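Local coordinates for nonsense-mediated mRNA decay protein 2 (Saccharomyces cerevisiae, PDB 4LUN) that takes part in the nonsense-mediated decay of mRNAs carrying premature stop codons and, through its C-terminal part, interacts with NAM7/UPF1, at residues Val83-Asp88 with Asn143-Thr148; Ala92-Ile97 with Tyr151-Phe156; Asp224-Tyr227 with Leu231-Ala234. All coordinates share one frame; numbering follows the deposited sequence.

Interaction 1 of 3, residues Val83-Asp88 with Asn143-Thr148; sequences VLNKND and NLRVFT
R145, on helix 130-152, reaches across to N87 at the start of helix 87-104, joining two helices of the HEAT-repeat-like N-terminal MIF4G domain of Upf2. The guanidinium meets the amide end-on with two nitrogens sharing one oxygen: NH1 lies 2.8 Å from N87 OD1 and NH2 2.6 Å from the same N87 OD1. OD1 lies in the guanidinium plane, while the amide stands almost upright to it, the planes 77° apart. NH1 comes nearly in line with the C=O bond, whereas NH2 sits above the carbonyl plane, 46° out of it, and neither N-H points straight at the oxygen. N85, the centre of an inverse gamma turn, takes part through a water, which donates to N85 OD1 at 2.8 Å and accepts from R145 NH1 at 3.0 Å. Beside this polar edge, V83 CB packs on V146 CG2 at 4.1 Å, an apolar touch in a contact otherwise near the surface. In the second shell, K86 is the N-cap before N87. On the arginine side, E149, one turn on in the same helix, probably limits the rotation of the guanidinium through a salt bridge from its OE2 to R145 NE.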
ATOM      1  N   VAL A  83     -11.627  -2.797  -0.671  1.00 30.32           N
ATOM      2  CA  VAL A  83     -12.001  -1.400  -0.889  1.00 32.75           C
ATOM      3  C   VAL A  83     -11.532  -0.955  -2.273  1.00 36.11           C
ATOM      4  O   VAL A  83     -10.393  -1.216  -2.662  1.00 36.55           O
ATOM      5  CB  VAL A  83     -11.411  -0.470   0.196  1.00 30.82           C
ATOM      6  CG1 VAL A  83     -11.757   0.987  -0.092  1.00 36.43           C
ATOM      7  CG2 VAL A  83     -11.926  -0.864   1.571  1.00 30.36           C
ATOM      8  N   LEU A  84     -12.417  -0.299  -3.017  1.00 36.41           N
ATOM      9  CA  LEU A  84     -12.097   0.150  -4.369  1.00 44.14           C
ATOM     10  C   LEU A  84     -11.014   1.223  -4.333  1.00 46.00           C
ATOM     11  O   LEU A  84     -10.695   1.755  -3.267  1.00 46.72           O
ATOM     12  CB  LEU A  84     -13.353   0.707  -5.039  1.00 42.90           C
ATOM     13  CG  LEU A  84     -14.594  -0.185  -4.987  1.00 43.18           C
ATOM     14  CD1 LEU A  84     -15.835   0.587  -5.416  1.00 43.16           C
ATOM     15  CD2 LEU A  84     -14.402  -1.419  -5.856  1.00 48.05           C
ATOM     16  N   ASN A  85     -10.440   1.542  -5.490  1.00 48.81           N
ATOM     17  CA  ASN A  85      -9.562   2.703  -5.572  1.00 50.12           C
ATOM     18  C   ASN A  85     -10.383   3.950  -5.879  1.00 49.61           C
ATOM     19  O   ASN A  85     -10.372   4.475  -6.995  1.00 43.19           O
ATOM     20  CB  ASN A  85      -8.452   2.522  -6.607  1.00 49.28           C
ATOM     21  CG  ASN A  85      -7.514   3.716  -6.662  1.00 53.39           C
ATOM     22  OD1 ASN A  85      -7.392   4.470  -5.693  1.00 54.47           O
ATOM     23  ND2 ASN A  85      -6.857   3.903  -7.802  1.00 56.53           N
ATOM     24  N   LYS A  86     -11.123   4.397  -4.873  1.00 37.72           N
ATOM     25  CA  LYS A  86     -11.904   5.614  -4.965  1.00 37.63           C
ATOM     26  C   LYS A  86     -11.645   6.364  -3.673  1.00 34.51           C
ATOM     27  O   LYS A  86     -11.792   5.803  -2.590  1.00 30.37           O
ATOM     28  CB  LYS A  86     -13.393   5.293  -5.128  1.00 40.61           C
ATOM     29  CG  LYS A  86     -13.733   4.523  -6.406  1.00 43.56           C
ATOM     30  CD  LYS A  86     -15.240   4.368  -6.596  1.00 48.80           C
ATOM     31  CE  LYS A  86     -15.934   5.708  -6.842  1.00 50.13           C
ATOM     32  NZ  LYS A  86     -15.869   6.150  -8.266  1.00 48.46           N
ATOM     33  N   ASN A  87     -11.230   7.618  -3.780  1.00 30.58           N
ATOM     34  CA  ASN A  87     -10.841   8.365  -2.594  1.00 32.83           C
ATOM     35  C   ASN A  87     -11.957   8.474  -1.562  1.00 30.86           C
ATOM     36  O   ASN A  87     -11.698   8.421  -0.358  1.00 29.16           O
ATOM     37  CB  ASN A  87     -10.298   9.743  -2.969  1.00 35.54           C
ATOM     38  CG  ASN A  87      -8.957   9.660  -3.664  1.00 34.02           C
ATOM     39  OD1 ASN A  87      -8.162   8.759  -3.391  1.00 35.66           O
ATOM     40  ND2 ASN A  87      -8.698  10.593  -4.577  1.00 33.40           N
ATOM     41  N   ASP A  88     -13.193   8.600  -2.032  1.00 35.50           N
ATOM     42  CA  ASP A  88     -14.341   8.723  -1.133  1.00 36.33           C
ATOM     43  C   ASP A  88     -14.663   7.425  -0.396  1.00 33.18           C
ATOM     44  O   ASP A  88     -15.115   7.451   0.753  1.00 34.42           O
ATOM     45  CB  ASP A  88     -15.569   9.229  -1.889  1.00 42.85           C
ATOM     46  CG  ASP A  88     -15.523  10.723  -2.139  1.00 51.24           C
ATOM     47  OD1 ASP A  88     -15.794  11.139  -3.284  1.00 54.96           O
ATOM     48  OD2 ASP A  88     -15.220  11.481  -1.187  1.00 56.60           O
ATOM     49  N   ASN A 143      -4.304  -1.901  -1.310  1.00 14.57           N
ATOM     50  CA  ASN A 143      -4.137  -2.353   0.064  1.00 14.88           C
ATOM     51  C   ASN A 143      -3.138  -1.487   0.818  1.00 15.21           C
ATOM     52  O   ASN A 143      -3.346  -1.165   1.991  1.00 14.79           O
ATOM     53  CB  ASN A 143      -3.698  -3.819   0.094  1.00 13.81           C
ATOM     54  CG  ASN A 143      -4.786  -4.762  -0.403  1.00 20.61           C
ATOM     55  OD1 ASN A 143      -5.973  -4.422  -0.376  1.00 25.98           O
ATOM     56  ND2 ASN A 143      -4.389  -5.953  -0.832  1.00 15.57           N
ATOM     57  N   LEU A 144      -2.055  -1.110   0.149  1.00 14.37           N
ATOM     58  CA  LEU A 144      -1.064  -0.238   0.775  1.00 11.79           C
ATOM     59  C   LEU A 144      -1.664   1.126   1.068  1.00 16.36           C
ATOM     60  O   LEU A 144      -1.395   1.723   2.106  1.00 16.46           O
ATOM     61  CB  LEU A 144       0.172  -0.090  -0.136  1.00 14.78           C
ATOM     62  CG  LEU A 144       1.273   0.887   0.291  1.00 12.66           C
ATOM     63  CD1 LEU A 144       1.953   0.404   1.579  1.00 16.96           C
ATOM     64  CD2 LEU A 144       2.287   1.025  -0.834  1.00 14.49           C
ATOM     65  N   ARG A 145      -2.507   1.615   0.164  1.00 15.33           N
ATOM     66  CA  ARG A 145      -3.078   2.946   0.358  1.00 16.35           C
ATOM     67  C   ARG A 145      -3.980   2.947   1.582  1.00 21.09           C
ATOM     68  O   ARG A 145      -3.890   3.831   2.449  1.00 17.33           O
ATOM     69  CB  ARG A 145      -3.859   3.365  -0.887  1.00 18.38           C
ATOM     70  CG  ARG A 145      -4.288   4.822  -0.883  1.00 23.38           C
ATOM     71  CD  ARG A 145      -5.688   4.987  -0.368  1.00 28.22           C
ATOM     72  NE  ARG A 145      -6.055   6.400  -0.274  1.00 30.82           N
ATOM     73  CZ  ARG A 145      -6.670   7.069  -1.241  1.00 35.69           C
ATOM     74  NH1 ARG A 145      -6.989   6.453  -2.373  1.00 31.99           N
ATOM     75  NH2 ARG A 145      -6.971   8.350  -1.073  1.00 38.30           N
ATOM     76  N   VAL A 146      -4.832   1.935   1.665  1.00 16.03           N
ATOM     77  CA  VAL A 146      -5.777   1.819   2.775  1.00 16.68           C
ATOM     78  C   VAL A 146      -5.041   1.623   4.097  1.00 17.11           C
ATOM     79  O   VAL A 146      -5.405   2.220   5.116  1.00 17.55           O
ATOM     80  CB  VAL A 146      -6.797   0.684   2.516  1.00 19.12           C
ATOM     81  CG1 VAL A 146      -7.575   0.353   3.786  1.00 21.64           C
ATOM     82  CG2 VAL A 146      -7.755   1.091   1.384  1.00 21.19           C
ATOM     83  N   PHE A 147      -4.008   0.781   4.074  1.00 13.96           N
ATOM     84  CA  PHE A 147      -3.191   0.577   5.260  1.00 12.90           C
ATOM     85  C   PHE A 147      -2.641   1.899   5.756  1.00 17.82           C
ATOM     86  O   PHE A 147      -2.689   2.191   6.951  1.00 15.37           O
ATOM     87  CB  PHE A 147      -2.019  -0.359   5.003  1.00 14.37           C
ATOM     88  CG  PHE A 147      -1.081  -0.439   6.169  1.00 12.29           C
ATOM     89  CD1 PHE A 147      -1.295  -1.373   7.167  1.00 18.96           C
ATOM     90  CD2 PHE A 147      -0.009   0.433   6.279  1.00 15.44           C
ATOM     91  CE1 PHE A 147      -0.454  -1.434   8.274  1.00 16.29           C
ATOM     92  CE2 PHE A 147       0.835   0.376   7.381  1.00 21.17           C
ATOM     93  CZ  PHE A 147       0.607  -0.570   8.374  1.00 20.22           C
ATOM     94  N   THR A 148      -2.104   2.684   4.827  1.00 15.69           N
ATOM     95  CA  THR A 148      -1.418   3.916   5.185  1.00 15.19           C
ATOM     96  C   THR A 148      -2.388   4.953   5.747  1.00 15.81           C
ATOM     97  O   THR A 148      -2.052   5.673   6.701  1.00 16.25           O
ATOM     98  CB  THR A 148      -0.609   4.464   4.001  1.00 13.85           C
ATOM     99  OG1 THR A 148       0.296   3.447   3.566  1.00 15.55           O
ATOM    100  CG2 THR A 148       0.225   5.660   4.439  1.00 12.76           C
TER
HETATM  101  O   HOH W   1      -6.653   3.577  -3.149  1.00 39.37           O

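Interaction 2 of 3, residues Ala92-Ile97 with Tyr151-Phe156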
ATOM      1  N   ALA A  92     -14.545   6.628   3.802  1.00 31.02           N
ATOM      2  CA  ALA A  92     -15.607   5.904   4.483  1.00 28.12           C
ATOM      3  C   ALA A  92     -15.033   4.740   5.283  1.00 25.94           C
ATOM      4  O   ALA A  92     -15.400   4.536   6.438  1.00 32.60           O
ATOM      5  CB  ALA A  92     -16.636   5.408   3.482  1.00 36.22           C
ATOM      6  N   ALA A  93     -14.120   3.992   4.672  1.00 21.76           N
ATOM      7  CA  ALA A  93     -13.493   2.862   5.353  1.00 23.28           C
ATOM      8  C   ALA A  93     -12.733   3.334   6.593  1.00 25.61           C
ATOM      9  O   ALA A  93     -12.772   2.685   7.639  1.00 26.05           O
ATOM     10  CB  ALA A  93     -12.561   2.119   4.412  1.00 24.16           C
ATOM     11  N   VAL A  94     -12.045   4.465   6.473  1.00 25.46           N
ATOM     12  CA  VAL A  94     -11.294   5.011   7.601  1.00 22.60           C
ATOM     13  C   VAL A  94     -12.212   5.377   8.777  1.00 27.03           C
ATOM     14  O   VAL A  94     -11.906   5.072   9.926  1.00 25.02           O
ATOM     15  CB  VAL A  94     -10.454   6.242   7.193  1.00 24.56           C
ATOM     16  CG1 VAL A  94      -9.887   6.935   8.427  1.00 26.27           C
ATOM     17  CG2 VAL A  94      -9.340   5.834   6.231  1.00 26.14           C
ATOM     18  N   GLU A  95     -13.335   6.028   8.487  1.00 28.59           N
ATOM     19  CA  GLU A  95     -14.272   6.418   9.540  1.00 26.99           C
ATOM     20  C   GLU A  95     -14.906   5.208  10.219  1.00 26.92           C
ATOM     21  O   GLU A  95     -15.063   5.179  11.437  1.00 24.08           O
ATOM     22  CB  GLU A  95     -15.366   7.327   8.980  1.00 31.09           C
ATOM     23  CG  GLU A  95     -14.878   8.696   8.539  1.00 33.19           C
ATOM     24  CD  GLU A  95     -14.738   9.680   9.687  1.00 37.11           C
ATOM     25  OE1 GLU A  95     -15.086   9.333  10.841  1.00 39.39           O
ATOM     26  OE2 GLU A  95     -14.288  10.815   9.428  1.00 36.01           O
ATOM     27  N   ILE A  96     -15.276   4.215   9.418  1.00 27.34           N
ATOM     28  CA  ILE A  96     -15.865   2.980   9.921  1.00 28.18           C
ATOM     29  C   ILE A  96     -14.888   2.175  10.779  1.00 29.21           C
ATOM     30  O   ILE A  96     -15.237   1.718  11.866  1.00 25.17           O
ATOM     31  CB  ILE A  96     -16.371   2.114   8.757  1.00 30.40           C
ATOM     32  CG1 ILE A  96     -17.505   2.837   8.028  1.00 33.37           C
ATOM     33  CG2 ILE A  96     -16.819   0.747   9.249  1.00 31.04           C
ATOM     34  CD1 ILE A  96     -17.782   2.293   6.636  1.00 31.03           C
ATOM     35  N   ILE A  97     -13.664   2.003  10.301  1.00 23.27           N
ATOM     36  CA  ILE A  97     -12.666   1.273  11.078  1.00 23.26           C
ATOM     37  C   ILE A  97     -12.325   2.025  12.361  1.00 22.66           C
ATOM     38  O   ILE A  97     -12.135   1.406  13.398  1.00 22.39           O
ATOM     39  CB  ILE A  97     -11.381   0.988  10.268  1.00 23.59           C
ATOM     40  CG1 ILE A  97     -11.700   0.112   9.054  1.00 29.76           C
ATOM     41  CG2 ILE A  97     -10.327   0.298  11.135  1.00 20.47           C
ATOM     42  CD1 ILE A  97     -12.352  -1.199   9.415  1.00 32.08           C
ATOM     43  N   TYR A 151      -2.973   3.961   9.168  1.00 15.56           N
ATOM     44  CA  TYR A 151      -1.784   4.247   9.945  1.00 14.96           C
ATOM     45  C   TYR A 151      -1.825   5.709  10.367  1.00 18.46           C
ATOM     46  O   TYR A 151      -1.559   6.039  11.526  1.00 15.99           O
ATOM     47  CB  TYR A 151      -0.513   3.953   9.124  1.00 16.94           C
ATOM     48  CG  TYR A 151       0.723   4.529   9.782  1.00 13.69           C
ATOM     49  CD1 TYR A 151       1.418   3.809  10.739  1.00 15.70           C
ATOM     50  CD2 TYR A 151       1.178   5.804   9.462  1.00 15.82           C
ATOM     51  CE1 TYR A 151       2.527   4.349  11.362  1.00 14.19           C
ATOM     52  CE2 TYR A 151       2.276   6.350  10.079  1.00 16.60           C
ATOM     53  CZ  TYR A 151       2.953   5.623  11.024  1.00 13.95           C
ATOM     54  OH  TYR A 151       4.067   6.169  11.623  1.00 16.67           O
ATOM     55  N   LEU A 152      -2.158   6.591   9.428  1.00 17.60           N
ATOM     56  CA  LEU A 152      -2.085   8.024   9.706  1.00 19.89           C
ATOM     57  C   LEU A 152      -3.130   8.483  10.729  1.00 20.78           C
ATOM     58  O   LEU A 152      -2.971   9.531  11.365  1.00 21.37           O
ATOM     59  CB  LEU A 152      -2.204   8.836   8.421  1.00 18.15           C
ATOM     60  CG  LEU A 152      -0.990   8.742   7.489  1.00 17.94           C
ATOM     61  CD1 LEU A 152      -1.340   9.325   6.131  1.00 23.95           C
ATOM     62  CD2 LEU A 152       0.219   9.460   8.098  1.00 18.63           C
ATOM     63  N   VAL A 153      -4.194   7.711  10.888  1.00 18.69           N
ATOM     64  CA  VAL A 153      -5.172   8.024  11.936  1.00 17.41           C
ATOM     65  C   VAL A 153      -4.965   7.210  13.211  1.00 16.37           C
ATOM     66  O   VAL A 153      -5.799   7.231  14.104  1.00 19.15           O
ATOM     67  CB  VAL A 153      -6.651   7.948  11.444  1.00 18.89           C
ATOM     68  CG1 VAL A 153      -6.883   8.965  10.332  1.00 22.90           C
ATOM     69  CG2 VAL A 153      -7.011   6.537  10.993  1.00 15.27           C
ATOM     70  N   GLY A 154      -3.841   6.512  13.312  1.00 17.31           N
ATOM     71  CA  GLY A 154      -3.489   5.865  14.562  1.00 20.81           C
ATOM     72  C   GLY A 154      -4.194   4.554  14.858  1.00 18.36           C
ATOM     73  O   GLY A 154      -4.190   4.080  15.995  1.00 18.33           O
ATOM     74  N   VAL A 155      -4.783   3.945  13.838  1.00 18.18           N
ATOM     75  CA  VAL A 155      -5.407   2.638  14.024  1.00 19.05           C
ATOM     76  C   VAL A 155      -4.367   1.528  13.883  1.00 21.48           C
ATOM     77  O   VAL A 155      -4.198   0.692  14.780  1.00 21.62           O
ATOM     78  CB  VAL A 155      -6.551   2.428  13.019  1.00 18.75           C
ATOM     79  CG1 VAL A 155      -7.097   1.005  13.125  1.00 19.40           C
ATOM     80  CG2 VAL A 155      -7.656   3.439  13.278  1.00 21.86           C
ATOM     81  N   PHE A 156      -3.677   1.530  12.746  1.00 18.48           N
ATOM     82  CA  PHE A 156      -2.630   0.560  12.435  1.00 18.48           C
ATOM     83  C   PHE A 156      -1.266   1.189  12.685  1.00 26.02           C
ATOM     84  O   PHE A 156      -0.777   1.926  11.836  1.00 29.61           O
ATOM     85  CB  PHE A 156      -2.678   0.205  10.953  1.00 16.97           C
ATOM     86  CG  PHE A 156      -3.810  -0.702  10.550  1.00 18.97           C
ATOM     87  CD1 PHE A 156      -4.593  -1.357  11.486  1.00 18.85           C
ATOM     88  CD2 PHE A 156      -4.062  -0.921   9.202  1.00 20.12           C
ATOM     89  CE1 PHE A 156      -5.620  -2.201  11.087  1.00 20.86           C
ATOM     90  CE2 PHE A 156      -5.086  -1.764   8.791  1.00 21.13           C
ATOM     91  CZ  PHE A 156      -5.867  -2.410   9.737  1.00 22.31           C
TER
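The bond from G154 N to Y151 O, 2.9 Å long, belongs to the Schellman motif that ends helix 130-152; V153, just before the glycine, faces V94 of helix 87-104, and V155, just after it, faces I97. G154 is the C-prime residue, with the positive phi (79°) such a turn needs, and V155 N completes the motif by bonding to L150 O. Across the contact everything is methyl against methyl. V94 CG1, anti to its own backbone nitrogen (chi1 170°), meets both branches of V153: CG2 of V153 is 3.9 Å from V94 CG1, and CG1 of V153 is 4.1 Å from that same methyl. One helical turn further on, I97 CG2 touches V155 CG1 at 3.9 Å, the two side chains crossing at about a right angle. L9 of helix 3-17 also packs on V94 and V153, while V76 and L80 of helix 69-81 lie against I97. All four touching residues are buried, and their branched side chains offer each other only carbon, which implies that this pairing of a helix with a helix end probably rests on fit and exclusion of water rather than on directional bonds.

Interaction 3 of 3, residues Asp224-Tyr227 with Leu231-Ala234; sequences DLIY and LKGA
I226 and L231 bring the backbones nearest across this contact, their CA atoms 7.4 Å apart, with I226 in an extended conformation (phi -86°, psi 132°) and L231 in the first turn of helix 231-271. The isoleucine side chain points at the helix and does most of the touching: CG1 and CG2 both meet L231, while CD1 goes on to K232. Its CG2 methyl, anti to the backbone nitrogen, lies against the root of the leucine, with I226 CG2 to L231 CB at 4.0 Å. L231 CD2 lies 4.1 Å from both I226 CG1 and I226 CG2. The outstretched end of the isoleucine continues to the lysine, where I226 CD1 rests on K232 CG at 4.1 Å and on K232 CD at 4.2 Å, the two chains crossing at about a right angle. K232 thus offers its CG and CD methylenes crosswise, before it bends at its third torsion (chi3 68°) and carries NZ away to hydrogen bonds with the carbonyl oxygens of R216 and P213, which hold the charged end to the preceding loop. L214 of that loop also packs on I226, and Y151 of helix 130-152 touches both I226 and L231. An alanine here, stripped of both branches beyond CB, would probably leave L231 CD2 and the lysine methylenes without their cover and open a gap between loop and helix. The whole is a local apolar contact, the residue pairs lying only five and six positions apart: an interhelical loop of a HEAT-repeat-like, all-helical MIF4G domain folded back onto the first turn of the long helix that follows it.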
ATOM      1  N   ASP A 224       2.424  14.892  13.755  1.00 21.62           N
ATOM      2  CA  ASP A 224       1.602  14.501  14.902  1.00 24.71           C
ATOM      3  C   ASP A 224       0.896  13.171  14.665  1.00 22.12           C
ATOM      4  O   ASP A 224       0.336  12.582  15.595  1.00 27.18           O
ATOM      5  CB  ASP A 224       0.524  15.552  15.191  1.00 36.40           C
ATOM      6  CG  ASP A 224       1.078  16.816  15.806  1.00 43.20           C
ATOM      7  OD1 ASP A 224       2.245  16.812  16.255  1.00 43.98           O
ATOM      8  OD2 ASP A 224       0.328  17.815  15.849  1.00 51.20           O
ATOM      9  N   LEU A 225       0.910  12.712  13.418  1.00 18.92           N
ATOM     10  CA  LEU A 225       0.191  11.502  13.045  1.00 19.35           C
ATOM     11  C   LEU A 225       1.108  10.291  13.019  1.00 20.70           C
ATOM     12  O   LEU A 225       0.642   9.153  12.992  1.00 28.38           O
ATOM     13  CB  LEU A 225      -0.453  11.663  11.677  1.00 20.13           C
ATOM     14  CG  LEU A 225      -1.378  12.860  11.519  1.00 22.73           C
ATOM     15  CD1 LEU A 225      -1.910  12.936  10.076  1.00 18.93           C
ATOM     16  CD2 LEU A 225      -2.506  12.753  12.520  1.00 21.62           C
ATOM     17  N   ILE A 226       2.408  10.544  13.037  1.00 20.40           N
ATOM     18  CA  ILE A 226       3.407   9.503  12.844  1.00 17.16           C
ATOM     19  C   ILE A 226       3.728   8.818  14.174  1.00 17.99           C
ATOM     20  O   ILE A 226       3.949   9.484  15.185  1.00 22.40           O
ATOM     21  CB  ILE A 226       4.661  10.103  12.176  1.00 18.26           C
ATOM     22  CG1 ILE A 226       4.371  10.373  10.693  1.00 16.77           C
ATOM     23  CG2 ILE A 226       5.857   9.181  12.305  1.00 17.35           C
ATOM     24  CD1 ILE A 226       5.342  11.322  10.011  1.00 19.96           C
ATOM     25  N   TYR A 227       3.731   7.490  14.169  1.00 17.76           N
ATOM     26  CA  TYR A 227       3.968   6.710  15.387  1.00 18.56           C
ATOM     27  C   TYR A 227       5.408   6.795  15.903  1.00 20.68           C
ATOM     28  O   TYR A 227       5.664   7.152  17.062  1.00 17.67           O
ATOM     29  CB  TYR A 227       3.579   5.240  15.128  1.00 17.12           C
ATOM     30  CG  TYR A 227       3.731   4.356  16.348  1.00 17.36           C
ATOM     31  CD1 TYR A 227       2.799   4.391  17.377  1.00 18.23           C
ATOM     32  CD2 TYR A 227       4.822   3.506  16.480  1.00 17.45           C
ATOM     33  CE1 TYR A 227       2.933   3.576  18.495  1.00 19.62           C
ATOM     34  CE2 TYR A 227       4.961   2.694  17.601  1.00 18.65           C
ATOM     35  CZ  TYR A 227       4.020   2.739  18.594  1.00 21.16           C
ATOM     36  OH  TYR A 227       4.166   1.937  19.711  1.00 26.27           O
ATOM     37  N   LEU A 231      10.352   7.264  11.132  1.00 14.81           N
ATOM     38  CA  LEU A 231       9.686   6.828   9.889  1.00 11.85           C
ATOM     39  C   LEU A 231      10.144   7.581   8.648  1.00 16.86           C
ATOM     40  O   LEU A 231      10.518   6.964   7.648  1.00 15.97           O
ATOM     41  CB  LEU A 231       8.158   6.931   9.996  1.00 14.86           C
ATOM     42  CG  LEU A 231       7.387   6.658   8.694  1.00 15.77           C
ATOM     43  CD1 LEU A 231       7.441   5.173   8.328  1.00 16.51           C
ATOM     44  CD2 LEU A 231       5.934   7.099   8.802  1.00 16.83           C
ATOM     45  N   LYS A 232      10.113   8.911   8.692  1.00 15.55           N
ATOM     46  CA  LYS A 232      10.487   9.685   7.504  1.00 13.31           C
ATOM     47  C   LYS A 232      11.924   9.399   7.039  1.00 17.40           C
ATOM     48  O   LYS A 232      12.180   9.238   5.840  1.00 17.47           O
ATOM     49  CB  LYS A 232      10.211  11.184   7.705  1.00 17.60           C
ATOM     50  CG  LYS A 232       8.736  11.508   7.647  1.00 20.32           C
ATOM     51  CD  LYS A 232       8.441  13.007   7.797  1.00 23.95           C
ATOM     52  CE  LYS A 232       8.916  13.812   6.604  1.00 24.72           C
ATOM     53  NZ  LYS A 232       8.251  15.168   6.573  1.00 21.64           N
ATOM     54  N   GLY A 233      12.846   9.295   7.991  1.00 18.85           N
ATOM     55  CA  GLY A 233      14.225   8.947   7.697  1.00 20.66           C
ATOM     56  C   GLY A 233      14.376   7.564   7.090  1.00 18.29           C
ATOM     57  O   GLY A 233      15.160   7.366   6.159  1.00 16.60           O
ATOM     58  N   ALA A 234      13.624   6.607   7.620  1.00 18.48           N
ATOM     59  CA  ALA A 234      13.689   5.224   7.149  1.00 13.29           C
ATOM     60  C   ALA A 234      13.150   5.142   5.741  1.00 14.89           C
ATOM     61  O   ALA A 234      13.725   4.483   4.881  1.00 14.72           O
ATOM     62  CB  ALA A 234      12.884   4.310   8.066  1.00 15.07           C
TER

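Interactions 1 and 2 both use helices 87-104 and 130-152 and the turns at their ends, the centres of the two contacts about 11 Å apart: the first is largely polar and near the surface, the second buried and apolar. They join where F147 CD1 meets F156 CD2 at 3.5 Å and V83 CG2 meets A93 CB at 4.2 Å. Interaction 3 lies further along the chain, its centre about 16 Å from that of interaction 2. Y151 connects the two: its OH is 2.9 Å from Y227 N, a probable hydrogen bond, and 3.5 Å from L231 CD2. Interactions 1 and 3 do not touch, their nearest atoms being about 7 Å apart. All three belong to the MIF4G domain.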